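Dot/Icm T4SS effector (Legionella pneumophila, PDB 6VVE) is an effector kinase that binds ADP and manganese and is activated by inositol hexakisphosphate of the host cell. Local coordinates at residues 72-76 with 84-88; 79-83 with 94-98; 99-105 with 133-139. All coordinates share one frame. Residues are numbered along the deposited sequence.

Interaction 1 of 3, residues 72-76 with 84-88; sequences DYKEL and VYEKT. With IHP (inositol hexakisphosphate), chain B; ADP (adenosine-5'-diphosphate), chain C.
Two backbone hydrogen bonds and a salt bridge join strand 74-78 to strand 82-88, the antiparallel beta hairpin that opens the five-stranded sheet of the kinase N-lobe and lies over the nucleotide. Leu-76 N donates to Val-84 O at 2.7 Å and Glu-86 N to Lys-74 O at 2.9 Å, while Lys-74 NZ bridges to Glu-86 OE1 at 3.1 Å, the Glu-86 side chain being extended (chi1 and chi2 both t). Glu-75 and Tyr-85 form a non-hydrogen-bonded pair with CA atoms 4.4 Å apart; the short strand axes approach to 4.3 Å, and their directions differ by 127°, a strongly twisted antiparallel pair. At Lys-74 and Glu-86 a water bridges the two backbones: it accepts from Lys-74 N (2.8 Å) and donates to Glu-86 O (2.6 Å). Packing differs between the two faces. On one, Glu-75 CG lies 3.5 Å from Tyr-85 CE1, and Tyr-73 CB meets Tyr-85 CB at 3.9 Å, both tyrosines with chi1 m. On the other, Leu-76 (m, t) sets CD1 3.5 Å from Tyr-85 O and CD2 3.6 Å from Glu-86 OE1, with its CB 4.2 Å from Val-84 CG1. Val-84 and Leu-76 belong to the ADP pocket, Val-84 CG2 standing 3.7 Å from ADP O4'. The chain turns a corner at Lys-87, which with Thr-88 faces Lys-91 in a classic beta bulge. Tyr-73 OH lies 3.6 Å from Lys-87 CE, and beyond it Lys-87 NZ donates to IHP O31 at 3.0 Å.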
# COMPACT_ATOMS: atom_id res chain seq x y z
N ASP A 72 24.99 -15.45 2.21
CA ASP A 72 25.20 -15.40 3.65
C ASP A 72 24.64 -14.10 4.24
O ASP A 72 25.05 -13.68 5.32
CB ASP A 72 26.68 -15.54 3.98
CG ASP A 72 27.54 -14.55 3.22
OD1 ASP A 72 27.57 -13.35 3.61
OD2 ASP A 72 28.19 -14.96 2.23
N TYR A 73 23.72 -13.46 3.52
CA TYR A 73 23.02 -12.31 4.07
C TYR A 73 22.11 -12.76 5.22
O TYR A 73 21.61 -13.89 5.24
CB TYR A 73 22.18 -11.62 3.00
CG TYR A 73 22.99 -10.90 1.95
CD1 TYR A 73 23.69 -9.73 2.26
CD2 TYR A 73 23.06 -11.37 0.65
CE1 TYR A 73 24.43 -9.07 1.31
CE2 TYR A 73 23.80 -10.71 -0.31
CZ TYR A 73 24.48 -9.56 0.02
OH TYR A 73 25.22 -8.90 -0.93
N LYS A 74 21.89 -11.86 6.17
CA LYS A 74 20.98 -12.15 7.27
C LYS A 74 19.54 -12.18 6.75
O LYS A 74 19.14 -11.35 5.93
CB LYS A 74 21.12 -11.10 8.37
CG LYS A 74 20.29 -11.41 9.61
CD LYS A 74 20.32 -10.25 10.59
CE LYS A 74 18.95 -10.02 11.22
NZ LYS A 74 18.81 -8.61 11.71
N GLU A 75 18.78 -13.16 7.23
CA GLU A 75 17.40 -13.35 6.80
C GLU A 75 16.47 -12.56 7.70
O GLU A 75 16.44 -12.78 8.92
CB GLU A 75 17.04 -14.84 6.81
CG GLU A 75 17.58 -15.60 5.61
CD GLU A 75 17.71 -17.10 5.86
OE1 GLU A 75 17.57 -17.54 7.03
OE2 GLU A 75 17.97 -17.84 4.89
N LEU A 76 15.72 -11.63 7.11
CA LEU A 76 14.75 -10.86 7.88
C LEU A 76 13.42 -11.59 8.01
O LEU A 76 12.70 -11.38 8.99
CB LEU A 76 14.53 -9.50 7.21
CG LEU A 76 15.73 -8.56 7.18
CD1 LEU A 76 15.39 -7.28 6.43
CD2 LEU A 76 16.20 -8.24 8.59
N VAL A 84 13.26 -12.71 2.41
CA VAL A 84 13.67 -11.31 2.54
C VAL A 84 14.95 -11.26 3.35
O VAL A 84 15.02 -11.78 4.47
CB VAL A 84 12.57 -10.46 3.20
CG1 VAL A 84 13.02 -9.01 3.32
CG2 VAL A 84 11.27 -10.56 2.40
N TYR A 85 15.97 -10.62 2.78
CA TYR A 85 17.28 -10.50 3.41
C TYR A 85 17.54 -9.05 3.81
O TYR A 85 16.85 -8.12 3.36
CB TYR A 85 18.39 -10.98 2.46
CG TYR A 85 18.23 -12.40 1.98
CD1 TYR A 85 18.61 -13.48 2.77
CD2 TYR A 85 17.71 -12.67 0.72
CE1 TYR A 85 18.47 -14.78 2.33
CE2 TYR A 85 17.56 -13.97 0.27
CZ TYR A 85 17.94 -15.01 1.08
OH TYR A 85 17.80 -16.31 0.63
N GLU A 86 18.55 -8.87 4.65
CA GLU A 86 19.00 -7.54 5.06
C GLU A 86 20.25 -7.21 4.25
O GLU A 86 21.35 -7.67 4.56
CB GLU A 86 19.28 -7.48 6.55
CG GLU A 86 19.75 -6.11 7.03
CD GLU A 86 20.07 -6.08 8.51
OE1 GLU A 86 19.52 -6.92 9.26
OE2 GLU A 86 20.88 -5.23 8.93
N LYS A 87 20.08 -6.40 3.19
CA LYS A 87 21.22 -5.96 2.40
C LYS A 87 22.08 -4.98 3.19
O LYS A 87 23.30 -5.11 3.25
CB LYS A 87 20.74 -5.33 1.09
CG LYS A 87 21.85 -4.91 0.14
CD LYS A 87 22.71 -6.10 -0.27
CE LYS A 87 23.51 -5.80 -1.52
NZ LYS A 87 24.70 -4.95 -1.25
N THR A 88 21.44 -3.97 3.79
CA THR A 88 22.11 -3.03 4.68
C THR A 88 21.18 -2.75 5.86
O THR A 88 20.06 -3.26 5.92
CB THR A 88 22.48 -1.73 3.96
OG1 THR A 88 21.29 -1.01 3.62
CG2 THR A 88 23.27 -2.02 2.69
C1 IHP B . 24.67 -1.25 -3.53
C2 IHP B . 26.10 -1.67 -3.91
C3 IHP B . 26.14 -2.37 -5.27
C4 IHP B . 25.52 -1.48 -6.36
C5 IHP B . 24.05 -1.18 -6.02
C6 IHP B . 23.92 -0.51 -4.65
O11 IHP B . 24.74 -0.38 -2.42
P1 IHP B . 24.24 -0.92 -0.96
O21 IHP B . 23.39 0.13 -0.30
O31 IHP B . 23.46 -2.20 -1.13
O41 IHP B . 25.47 -1.20 -0.09
O12 IHP B . 26.57 -2.54 -2.92
P2 IHP B . 28.03 -2.23 -2.21
O22 IHP B . 28.53 -0.87 -2.64
O32 IHP B . 27.86 -2.24 -0.71
O42 IHP B . 29.01 -3.29 -2.62
O13 IHP B . 25.37 -3.54 -5.17
P3 IHP B . 25.93 -4.95 -5.80
O23 IHP B . 27.40 -4.82 -6.15
O33 IHP B . 25.75 -6.05 -4.75
O43 IHP B . 25.14 -5.32 -7.03
O14 IHP B . 25.58 -2.14 -7.59
P4 IHP B . 26.19 -1.28 -8.87
O24 IHP B . 27.62 -0.89 -8.59
O34 IHP B . 25.37 -0.02 -9.05
O44 IHP B . 26.13 -2.13 -10.12
O15 IHP B . 23.53 -0.31 -6.98
P5 IHP B . 22.37 -0.87 -8.00
O25 IHP B . 22.52 -0.19 -9.35
O35 IHP B . 22.51 -2.36 -8.18
O45 IHP B . 21.01 -0.56 -7.41
O16 IHP B . 22.55 -0.48 -4.29
P6 IHP B . 21.76 0.96 -4.23
O26 IHP B . 21.02 1.09 -2.92
O36 IHP B . 22.75 2.09 -4.37
O46 IHP B . 20.78 1.01 -5.39
PB ADP C . 4.48 -12.48 2.93
O1B ADP C . 3.15 -12.04 3.50
O2B ADP C . 5.27 -13.36 3.86
O3B ADP C . 4.42 -12.98 1.50
PA ADP C . 6.91 -11.06 2.53
O1A ADP C . 7.15 -9.78 1.77
O2A ADP C . 7.34 -12.38 1.93
O3A ADP C . 5.33 -11.11 2.84
O5' ADP C . 7.63 -10.89 3.95
C5' ADP C . 7.93 -12.00 4.79
C4' ADP C . 8.57 -11.52 6.06
O4' ADP C . 9.81 -10.82 5.80
C3' ADP C . 7.68 -10.54 6.86
O3' ADP C . 6.82 -11.18 7.77
C2' ADP C . 8.72 -9.65 7.58
O2' ADP C . 9.02 -10.18 8.86
C1' ADP C . 9.96 -9.70 6.67
N9 ADP C . 10.01 -8.43 5.90
C8 ADP C . 9.43 -8.23 4.70
N7 ADP C . 9.63 -6.96 4.27
C5 ADP C . 10.36 -6.34 5.21
C6 ADP C . 10.93 -4.99 5.39
N6 ADP C . 10.75 -4.05 4.44
N1 ADP C . 11.63 -4.73 6.52
C2 ADP C . 11.81 -5.67 7.48
N3 ADP C . 11.32 -6.92 7.37
C4 ADP C . 10.60 -7.31 6.29
O HOH W 1 22.94 -9.30 5.78

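Interaction 2 of 3, residues 79-83 with 94-98. With ADP (adenosine-5'-diphosphate), chain C.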
# COMPACT_ATOMS: atom_id res chain seq x y z
N GLY A 79 8.14 -15.75 3.48
CA GLY A 79 6.74 -16.01 3.29
C GLY A 79 6.50 -17.17 2.34
O GLY A 79 7.35 -18.05 2.20
N GLU A 80 5.34 -17.18 1.68
CA GLU A 80 5.05 -18.25 0.73
C GLU A 80 5.82 -18.07 -0.57
O GLU A 80 6.27 -19.06 -1.17
CB GLU A 80 3.55 -18.30 0.44
CG GLU A 80 2.70 -18.83 1.59
CD GLU A 80 2.98 -20.29 1.88
OE1 GLU A 80 3.34 -21.04 0.95
OE2 GLU A 80 2.85 -20.69 3.06
N GLN A 81 6.02 -16.82 -1.01
CA GLN A 81 6.52 -16.54 -2.34
C GLN A 81 7.90 -15.89 -2.36
O GLN A 81 8.31 -15.38 -3.41
CB GLN A 81 5.53 -15.65 -3.09
CG GLN A 81 4.43 -16.40 -3.83
CD GLN A 81 4.97 -17.21 -5.00
OE1 GLN A 81 6.18 -17.28 -5.22
NE2 GLN A 81 4.07 -17.82 -5.76
N GLY A 82 8.62 -15.90 -1.25
CA GLY A 82 9.96 -15.33 -1.28
C GLY A 82 10.63 -15.36 0.07
O GLY A 82 10.04 -15.77 1.08
N THR A 83 11.89 -14.93 0.06
CA THR A 83 12.71 -14.77 1.25
C THR A 83 13.27 -13.36 1.25
O THR A 83 13.70 -12.86 0.20
CB THR A 83 13.85 -15.79 1.30
OG1 THR A 83 13.32 -17.11 1.20
CG2 THR A 83 14.64 -15.65 2.60
N LYS A 94 14.37 -8.77 -1.30
CA LYS A 94 13.46 -9.90 -1.41
C LYS A 94 13.76 -10.70 -2.68
O LYS A 94 13.89 -10.12 -3.77
CB LYS A 94 12.00 -9.44 -1.41
CG LYS A 94 10.98 -10.56 -1.49
CD LYS A 94 9.59 -10.05 -1.11
CE LYS A 94 8.53 -11.13 -1.30
NZ LYS A 94 7.18 -10.65 -0.86
N VAL A 95 13.86 -12.01 -2.54
CA VAL A 95 14.07 -12.93 -3.65
C VAL A 95 12.79 -13.73 -3.82
O VAL A 95 12.47 -14.59 -2.99
CB VAL A 95 15.28 -13.85 -3.41
CG1 VAL A 95 15.35 -14.92 -4.49
CG2 VAL A 95 16.56 -13.04 -3.37
N SER A 96 12.06 -13.46 -4.90
CA SER A 96 10.81 -14.15 -5.14
C SER A 96 11.05 -15.50 -5.81
O SER A 96 12.09 -15.74 -6.44
CB SER A 96 9.89 -13.30 -6.02
OG SER A 96 8.74 -14.04 -6.41
N ARG A 97 10.07 -16.39 -5.66
CA ARG A 97 10.14 -17.73 -6.23
C ARG A 97 9.65 -17.79 -7.67
O ARG A 97 9.67 -18.88 -8.27
CB ARG A 97 9.31 -18.71 -5.38
CG ARG A 97 9.96 -19.07 -4.04
CD ARG A 97 9.07 -20.00 -3.21
NE ARG A 97 8.68 -21.20 -3.94
CZ ARG A 97 7.47 -21.43 -4.43
NH1 ARG A 97 6.49 -20.55 -4.27
NH2 ARG A 97 7.22 -22.56 -5.08
N GLY A 98 9.22 -16.67 -8.25
CA GLY A 98 8.69 -16.67 -9.59
C GLY A 98 9.76 -16.52 -10.66
O GLY A 98 10.89 -16.10 -10.40
PB ADP C . 4.48 -12.48 2.93
O1B ADP C . 3.15 -12.04 3.50
O2B ADP C . 5.27 -13.36 3.86
O3B ADP C . 4.42 -12.98 1.50
PA ADP C . 6.91 -11.06 2.53
O1A ADP C . 7.15 -9.78 1.77
O2A ADP C . 7.34 -12.38 1.93
O3A ADP C . 5.33 -11.11 2.84
O5' ADP C . 7.63 -10.89 3.95
C5' ADP C . 7.93 -12.00 4.79
C4' ADP C . 8.57 -11.52 6.06
O4' ADP C . 9.81 -10.82 5.80
C3' ADP C . 7.68 -10.54 6.86
O3' ADP C . 6.82 -11.18 7.77
C2' ADP C . 8.72 -9.65 7.58
O2' ADP C . 9.02 -10.18 8.86
C1' ADP C . 9.96 -9.70 6.67
N9 ADP C . 10.01 -8.43 5.90
C8 ADP C . 9.43 -8.23 4.70
N7 ADP C . 9.63 -6.96 4.27
C5 ADP C . 10.36 -6.34 5.21
C6 ADP C . 10.93 -4.99 5.39
N6 ADP C . 10.75 -4.05 4.44
N1 ADP C . 11.63 -4.73 6.52
C2 ADP C . 11.81 -5.67 7.48
N3 ADP C . 11.32 -6.92 7.37
C4 ADP C . 10.60 -7.31 6.29
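Lys-94 enters the contact with its backbone against Thr-83, CA 3.4 Å from Thr-83 O in a CA-H...O contact, while its fully extended side chain (all four chi angles t) runs past Gly-82, CE 4.4 Å from Gly-82 CA, and delivers NZ to ADP O1A at 2.8 Å. The same ammonium group forms a salt bridge with Asp-207. Val-95 is locked to Thr-83 by the reciprocal bonds of an antiparallel hydrogen-bonded pair: Val-95 N to Thr-83 O at 2.9 Å and Thr-83 N to Val-95 O at 3.1 Å. Ser-96 pairs with Gly-82 in the non-hydrogen-bonded register, CA atoms only 4.1 Å apart; a CB on Gly-82 would clash with Val-95 O. Ser-96 OG gives a weak bond to Gln-81 O (3.3 Å) and accepts from Gly-98 N (3.2 Å), an ST turn that bends the chain out of the strand. Arg-97 N continues the ladder to Gln-81 O at 3.0 Å, and its side chain reaches back to the turn, NH1 making a weak hydrogen bond to Glu-80 O at 3.4 Å. In the turn that leads into strand 82-88, Gly-79 CA comes within 3.1 Å of ADP O2B, where a side chain would collide with the phosphate. A glycine-containing turn over the phosphates, held by a strand whose lysine grips the alpha-phosphate, is the protein kinase arrangement of glycine-rich loop and strand beta3 lysine.

Interaction 3 of 3, residues 99-105 with 133-139; sequences RHPREFY and WNIKNEE. With IHP (inositol hexakisphosphate), chain B.
Arg-99 starts the contact from an extended backbone, its side chain (t, p, t) reaching across to the turn after strand 132-134. NH1 and NH2 make weak hydrogen bonds to Glu-139 OE2 at 3.3 and 3.4 Å, the in-plane half of a salt-bridge network; Glu-138 OE2, 3.6 Å from NH1, lies over the guanidinium face and interacts by charge alone. A water links Arg-99 NH1, weakly at 2.9 Å, to Glu-138 O at 2.4 Å. His-100 turns its CA-to-CB bond away, and its ND1 donates weakly to Tyr-105 OH (3.4 Å). Pro-101 occupies the N-cap of helix 102-121, with its CA 3.4 Å from Glu-138 OE2, so the carboxylate sits beside the first turn of the helix. This helix follows strand 91-96 and packs on the N-lobe sheet, the place of helix alphaC in protein kinases; strand 132-134 is an edge strand of that sheet. Arg-102 (t, t, m) lays CG 3.7 Å from Ile-135 CD1, with its CA 5.9 Å from that of Glu-138. The CA-to-CB bond of Tyr-105 (chi1 m) points toward 133-139: CB touches Ile-135 CG2 at 3.7 Å, and CD1 lies over the Trp-133 ring, 3.5 Å from CD2, the Tyr-105 ring and the five-membered ring of Trp-133 meeting obliquely at 48°. Trp-133 NE1 is hydrogen-bonded to Asp-207 O. Lys-136 (p, t, t, t), its CA-to-CB bond away from 99-105, carries NZ to IHP O43, O35 and O44 at 2.7, 2.8 and 2.9 Å.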
# COMPACT_ATOMS: atom_id res chain seq x y z
N ARG A 99 9.39 -16.88 -11.89
CA ARG A 99 10.25 -16.75 -13.06
C ARG A 99 9.47 -16.00 -14.13
O ARG A 99 8.47 -16.50 -14.64
CB ARG A 99 10.71 -18.11 -13.58
CG ARG A 99 11.33 -18.09 -14.97
CD ARG A 99 12.59 -17.23 -15.01
NE ARG A 99 13.07 -17.04 -16.38
CZ ARG A 99 14.22 -16.43 -16.70
NH1 ARG A 99 15.01 -15.96 -15.75
NH2 ARG A 99 14.57 -16.31 -17.97
N HIS A 100 9.94 -14.80 -14.48
CA HIS A 100 9.30 -13.97 -15.48
C HIS A 100 10.39 -13.26 -16.28
O HIS A 100 11.53 -13.16 -15.83
CB HIS A 100 8.36 -12.94 -14.85
CG HIS A 100 7.43 -13.52 -13.84
ND1 HIS A 100 7.79 -13.74 -12.53
CD2 HIS A 100 6.14 -13.92 -13.95
CE1 HIS A 100 6.77 -14.25 -11.87
NE2 HIS A 100 5.75 -14.37 -12.71
N PRO A 101 10.05 -12.77 -17.48
CA PRO A 101 11.03 -12.00 -18.25
C PRO A 101 11.33 -10.66 -17.60
O PRO A 101 10.58 -10.16 -16.76
CB PRO A 101 10.35 -11.81 -19.62
CG PRO A 101 9.22 -12.80 -19.65
CD PRO A 101 8.79 -12.98 -18.22
N ARG A 102 12.46 -10.08 -18.01
CA ARG A 102 12.84 -8.75 -17.54
C ARG A 102 11.70 -7.76 -17.72
O ARG A 102 11.40 -6.96 -16.82
CB ARG A 102 14.09 -8.28 -18.28
CG ARG A 102 14.37 -6.80 -18.19
CD ARG A 102 15.63 -6.44 -18.99
NE ARG A 102 16.80 -7.16 -18.50
CZ ARG A 102 18.01 -7.11 -19.06
NH1 ARG A 102 18.21 -6.36 -20.14
NH2 ARG A 102 19.01 -7.80 -18.54
N GLU A 103 11.04 -7.79 -18.89
CA GLU A 103 9.98 -6.83 -19.17
C GLU A 103 8.84 -6.93 -18.16
O GLU A 103 8.14 -5.95 -17.92
CB GLU A 103 9.45 -7.02 -20.59
CG GLU A 103 10.46 -6.71 -21.70
CD GLU A 103 11.53 -7.78 -21.86
OE1 GLU A 103 11.33 -8.91 -21.35
OE2 GLU A 103 12.57 -7.49 -22.49
N PHE A 104 8.65 -8.11 -17.56
CA PHE A 104 7.61 -8.27 -16.55
C PHE A 104 7.92 -7.42 -15.33
O PHE A 104 7.02 -6.76 -14.78
CB PHE A 104 7.48 -9.74 -16.17
CG PHE A 104 6.53 -10.00 -15.04
CD1 PHE A 104 5.17 -10.11 -15.27
CD2 PHE A 104 7.00 -10.13 -13.75
CE1 PHE A 104 4.29 -10.35 -14.23
CE2 PHE A 104 6.13 -10.37 -12.70
CZ PHE A 104 4.78 -10.48 -12.94
N TYR A 105 9.18 -7.42 -14.89
CA TYR A 105 9.56 -6.62 -13.72
C TYR A 105 9.65 -5.14 -14.07
O TYR A 105 9.30 -4.29 -13.25
CB TYR A 105 10.88 -7.12 -13.15
CG TYR A 105 10.82 -8.54 -12.64
CD1 TYR A 105 10.21 -8.83 -11.42
CD2 TYR A 105 11.37 -9.59 -13.36
CE1 TYR A 105 10.15 -10.13 -10.94
CE2 TYR A 105 11.32 -10.89 -12.89
CZ TYR A 105 10.70 -11.15 -11.68
OH TYR A 105 10.64 -12.44 -11.20
N TRP A 133 12.41 -3.67 -8.55
CA TRP A 133 13.04 -4.93 -8.92
C TRP A 133 14.33 -4.63 -9.67
O TRP A 133 14.31 -3.95 -10.71
CB TRP A 133 12.10 -5.76 -9.79
CG TRP A 133 10.94 -6.34 -9.05
CD1 TRP A 133 9.67 -5.85 -9.00
CD2 TRP A 133 10.94 -7.53 -8.26
NE1 TRP A 133 8.88 -6.66 -8.22
CE2 TRP A 133 9.64 -7.71 -7.75
CE3 TRP A 133 11.92 -8.47 -7.92
CZ2 TRP A 133 9.29 -8.77 -6.93
CZ3 TRP A 133 11.57 -9.54 -7.11
CH2 TRP A 133 10.27 -9.68 -6.63
N ASN A 134 15.44 -5.12 -9.14
CA ASN A 134 16.73 -5.00 -9.81
C ASN A 134 16.85 -6.09 -10.86
O ASN A 134 16.69 -7.28 -10.55
CB ASN A 134 17.87 -5.09 -8.79
CG ASN A 134 19.20 -4.68 -9.38
OD1 ASN A 134 19.75 -5.36 -10.26
ND2 ASN A 134 19.75 -3.57 -8.90
N ILE A 135 17.13 -5.69 -12.10
CA ILE A 135 17.05 -6.62 -13.22
C ILE A 135 18.31 -6.58 -14.07
O ILE A 135 18.30 -7.02 -15.23
CB ILE A 135 15.81 -6.30 -14.09
CG1 ILE A 135 15.95 -4.89 -14.68
CG2 ILE A 135 14.55 -6.43 -13.27
CD1 ILE A 135 14.74 -4.41 -15.43
N LYS A 136 19.41 -6.07 -13.52
CA LYS A 136 20.64 -6.00 -14.30
C LYS A 136 21.15 -7.40 -14.63
O LYS A 136 21.85 -7.60 -15.62
CB LYS A 136 21.71 -5.19 -13.57
CG LYS A 136 22.21 -5.78 -12.25
CD LYS A 136 22.94 -4.71 -11.45
CE LYS A 136 23.52 -5.27 -10.16
NZ LYS A 136 24.22 -4.22 -9.36
N ASN A 137 20.80 -8.40 -13.81
CA ASN A 137 20.97 -9.81 -14.14
C ASN A 137 19.57 -10.42 -14.21
O ASN A 137 18.89 -10.55 -13.18
CB ASN A 137 21.83 -10.54 -13.11
CG ASN A 137 22.08 -12.00 -13.48
OD1 ASN A 137 21.28 -12.63 -14.17
ND2 ASN A 137 23.21 -12.54 -13.02
N GLU A 138 19.13 -10.79 -15.42
CA GLU A 138 17.78 -11.32 -15.60
C GLU A 138 17.57 -12.63 -14.85
O GLU A 138 16.42 -13.00 -14.58
CB GLU A 138 17.49 -11.49 -17.10
CG GLU A 138 16.30 -12.39 -17.43
CD GLU A 138 15.00 -11.93 -16.80
OE1 GLU A 138 14.97 -10.82 -16.23
OE2 GLU A 138 14.01 -12.69 -16.87
N GLU A 139 18.64 -13.33 -14.50
CA GLU A 139 18.53 -14.58 -13.75
C GLU A 139 18.79 -14.39 -12.26
O GLU A 139 18.71 -15.37 -11.50
CB GLU A 139 19.49 -15.62 -14.32
CG GLU A 139 18.99 -16.32 -15.57
CD GLU A 139 18.88 -15.39 -16.76
OE1 GLU A 139 19.86 -14.66 -17.04
OE2 GLU A 139 17.82 -15.37 -17.42
C1 IHP B . 24.67 -1.25 -3.53
C2 IHP B . 26.10 -1.67 -3.91
C3 IHP B . 26.14 -2.37 -5.27
C4 IHP B . 25.52 -1.48 -6.36
C5 IHP B . 24.05 -1.18 -6.02
C6 IHP B . 23.92 -0.51 -4.65
O11 IHP B . 24.74 -0.38 -2.42
P1 IHP B . 24.24 -0.92 -0.96
O21 IHP B . 23.39 0.13 -0.30
O31 IHP B . 23.46 -2.20 -1.13
O41 IHP B . 25.47 -1.20 -0.09
O12 IHP B . 26.57 -2.54 -2.92
P2 IHP B . 28.03 -2.23 -2.21
O22 IHP B . 28.53 -0.87 -2.64
O32 IHP B . 27.86 -2.24 -0.71
O42 IHP B . 29.01 -3.29 -2.62
O13 IHP B . 25.37 -3.54 -5.17
P3 IHP B . 25.93 -4.95 -5.80
O23 IHP B . 27.40 -4.82 -6.15
O33 IHP B . 25.75 -6.05 -4.75
O43 IHP B . 25.14 -5.32 -7.03
O14 IHP B . 25.58 -2.14 -7.59
P4 IHP B . 26.19 -1.28 -8.87
O24 IHP B . 27.62 -0.89 -8.59
O34 IHP B . 25.37 -0.02 -9.05
O44 IHP B . 26.13 -2.13 -10.12
O15 IHP B . 23.53 -0.31 -6.98
P5 IHP B . 22.37 -0.87 -8.00
O25 IHP B . 22.52 -0.19 -9.35
O35 IHP B . 22.51 -2.36 -8.18
O45 IHP B . 21.01 -0.56 -7.41
O16 IHP B . 22.55 -0.48 -4.29
P6 IHP B . 21.76 0.96 -4.23
O26 IHP B . 21.02 1.09 -2.92
O36 IHP B . 22.75 2.09 -4.37
O46 IHP B . 20.78 1.01 -5.39
O HOH W 2 14.93 -14.44 -13.33

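From the N terminus, interaction 1 closes first, pairing strand 74-78 with strand 82-88 around the turn over ADP. Interaction 2 begins inside that loop, at 79-83, and ends at 94-98, so the two cross: strand 82-88 is shared, and their centres lie 13 Å apart, with Val-84 packed on Lys-94 and Tyr-85 on Val-95. Interaction 3 follows in series, closing the longer loop that contains most of helix 102-121 and returning to the far edge of the same sheet; Ser-96 touches Trp-133 where it meets interaction 2. Interactions 1 and 2 both border ADP, whereas 1 and 3, about 8 Å apart at their nearest atoms, both reach IHP.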